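PDB 5X6S: acetylxylan esterase A from Aspergillus awamori, which cleaves acetyl side groups from the backbone of acetylated xylan by ester hydrolysis, acting as a secreted serine esterase of carbohydrate esterase family 1. Local coordinates for the interface of chains A and B. Coordinates in Å, arbitrary orientation; residue numbers count along the deposited sequence, not the author numbering. Chains: chain A/B, Acetylxylan esterase A.

The interface of chains A and B. Residues chain A 86-87, 134, 184, 187; chain B 30, 109-112.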
loop_
_atom_site.group_PDB
_atom_site.type_symbol
_atom_site.label_atom_id
_atom_site.label_comp_id
_atom_site.label_asym_id
_atom_site.label_seq_id
_atom_site.Cartn_x
_atom_site.Cartn_y
_atom_site.Cartn_z
ATOM N N HIS A 86 15.624 0.400 0.849
ATOM C CA HIS A 86 14.406 1.112 1.309
ATOM C C HIS A 86 14.876 2.230 2.255
ATOM O O HIS A 86 15.639 1.958 3.222
ATOM C CB HIS A 86 13.491 0.133 2.083
ATOM C CG HIS A 86 12.227 0.731 2.622
ATOM N ND1 HIS A 86 11.154 1.078 1.819
ATOM C CD2 HIS A 86 11.839 0.992 3.893
ATOM C CE1 HIS A 86 10.169 1.529 2.569
ATOM N NE2 HIS A 86 10.556 1.485 3.831
ATOM N N ASN A 87 14.446 3.451 1.986
ATOM C CA ASN A 87 14.809 4.612 2.780
ATOM C C ASN A 87 16.334 4.908 2.787
ATOM O O ASN A 87 16.840 5.610 3.652
ATOM C CB ASN A 87 14.224 4.473 4.218
ATOM C CG ASN A 87 12.710 4.530 4.249
ATOM O OD1 ASN A 87 12.086 4.991 3.311
ATOM N ND2 ASN A 87 12.119 4.033 5.309
ATOM N N GLU A 134 5.660 -1.384 -1.296
ATOM C CA GLU A 134 4.414 -0.868 -0.706
ATOM C C GLU A 134 3.678 0.156 -1.552
ATOM O O GLU A 134 2.492 0.309 -1.396
ATOM C CB GLU A 134 4.668 -0.271 0.697
ATOM C CG GLU A 134 5.454 1.071 0.758
ATOM C CD GLU A 134 6.972 0.958 0.650
ATOM O OE1 GLU A 134 7.482 -0.170 0.445
ATOM O OE2 GLU A 134 7.679 1.997 0.767
ATOM N N TYR A 184 14.628 -4.353 1.100
ATOM C CA TYR A 184 13.789 -3.956 2.209
ATOM C C TYR A 184 13.735 -5.127 3.193
ATOM O O TYR A 184 12.733 -5.863 3.225
ATOM C CB TYR A 184 12.367 -3.544 1.738
ATOM C CG TYR A 184 11.489 -2.901 2.775
ATOM C CD1 TYR A 184 11.861 -2.831 4.114
ATOM C CD2 TYR A 184 10.249 -2.329 2.417
ATOM C CE1 TYR A 184 11.045 -2.232 5.048
ATOM C CE2 TYR A 184 9.422 -1.761 3.355
ATOM C CZ TYR A 184 9.801 -1.717 4.676
ATOM O OH TYR A 184 8.960 -1.170 5.634
ATOM N N TYR A 187 10.543 -7.051 5.149
ATOM C CA TYR A 187 9.265 -6.675 4.584
ATOM C C TYR A 187 8.508 -7.887 4.147
ATOM O O TYR A 187 9.049 -8.687 3.419
ATOM C CB TYR A 187 9.436 -5.789 3.332
ATOM C CG TYR A 187 8.129 -5.349 2.729
ATOM C CD1 TYR A 187 7.345 -4.388 3.371
ATOM C CD2 TYR A 187 7.696 -5.835 1.510
ATOM C CE1 TYR A 187 6.168 -3.930 2.826
ATOM C CE2 TYR A 187 6.465 -5.396 0.953
ATOM C CZ TYR A 187 5.721 -4.423 1.609
ATOM O OH TYR A 187 4.520 -3.950 1.107
ATOM N N ASN B 30 12.182 7.944 9.386
ATOM C CA ASN B 30 11.140 7.568 8.442
ATOM C C ASN B 30 9.991 7.035 9.297
ATOM O O ASN B 30 9.883 5.812 9.487
ATOM C CB ASN B 30 11.678 6.436 7.562
ATOM C CG ASN B 30 12.826 6.909 6.684
ATOM O OD1 ASN B 30 12.602 7.634 5.737
ATOM N ND2 ASN B 30 14.004 6.521 7.018
ATOM N N ASP B 109 6.697 6.482 6.577
ATOM C CA ASP B 109 6.845 5.280 5.820
ATOM C C ASP B 109 5.477 4.689 5.526
ATOM O O ASP B 109 4.836 4.177 6.410
ATOM C CB ASP B 109 7.727 4.298 6.570
ATOM C CG ASP B 109 8.206 3.171 5.707
ATOM O OD1 ASP B 109 7.453 2.716 4.811
ATOM O OD2 ASP B 109 9.351 2.722 5.958
ATOM N N SER B 110 5.075 4.662 4.255
ATOM C CA SER B 110 3.718 4.168 3.902
ATOM C C SER B 110 3.451 2.669 4.207
ATOM O O SER B 110 2.288 2.213 4.260
ATOM C CB SER B 110 3.360 4.528 2.450
ATOM O OG SER B 110 3.800 3.506 1.597
ATOM N N SER B 111 4.529 1.908 4.420
ATOM C CA SER B 111 4.432 0.492 4.717
ATOM C C SER B 111 4.242 0.292 6.216
ATOM O O SER B 111 4.089 -0.829 6.670
ATOM C CB SER B 111 5.727 -0.235 4.292
ATOM O OG SER B 111 6.872 0.200 5.039
ATOM N N LYS B 112 4.315 1.380 6.988
ATOM C CA LYS B 112 4.187 1.292 8.463
ATOM C C LYS B 112 3.014 2.167 8.994
ATOM O O LYS B 112 3.206 2.997 9.884
ATOM C CB LYS B 112 5.515 1.699 9.177
ATOM C CG LYS B 112 6.696 0.757 8.833
ATOM C CD LYS B 112 8.031 1.252 9.347
ATOM C CE LYS B 112 9.145 0.276 8.940
ATOM N NZ LYS B 112 10.384 0.644 9.717
HETATM O O HOH W 1 6.822 4.618 1.630
HETATM O O HOH W 2 16.401 7.679 5.667
#
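Polar contacts around the carboxylate of B:Asp109 dominate this patch of a two-fold symmetric interface; the centre of the patch lies about 24 Å from A:Ser119, the active-site serine. Because the enzyme is a monomer, the pairing may reflect crystal packing. Hydrogen bonds come first. A:His86 and B:Asp109 meet tip to tip: imidazole NE2 donates to the syn lone pair of carboxylate OD2 at 2.7 Å, nearly straight (162° at H), with OD2 close to the ring plane. The same OD2 accepts from the amide ND2 of A:Asn87 at 3.1 Å, this time from above the carboxylate plane. The other oxygen, OD1, is gripped within chain B by the hydroxyl OG of B:Ser111 (2.6 Å) and by that residue's backbone N, both from above the carboxylate plane, which should restrict its rotation. B:Ser111 OG, set between its backbone N and carbonyl carbon (chi1 64°), also shares a hydrogen bond with the phenol OH of A:Tyr184 at 2.6 Å, the serine oxygen lying in the plane of that ring at its edge.

Face contacts support the imidazole. The A:His86 ring lies between A:Asn87 CG on one face and A:Tyr184 CE2, 3.4 Å above the centre of the other, so its orientation is held from both sides. Across the interface, the amides of A:Asn87 and B:Asn30 stack with planes 11° apart, their CG atoms 3.4 Å from each other.

Carboxylate proximity may matter for ionisation: A:Glu134 OE2 sits at the imidazole edge, 4.1 Å from B:Asp109 OD1, and the two acids could favour a protonated histidine.

Waters complete the contact. One joins B:Asn30 ND2 to the backbone O of A:Asn87; another links A:Glu134 OE2 to backbone N and hydroxyl OG of B:Ser110.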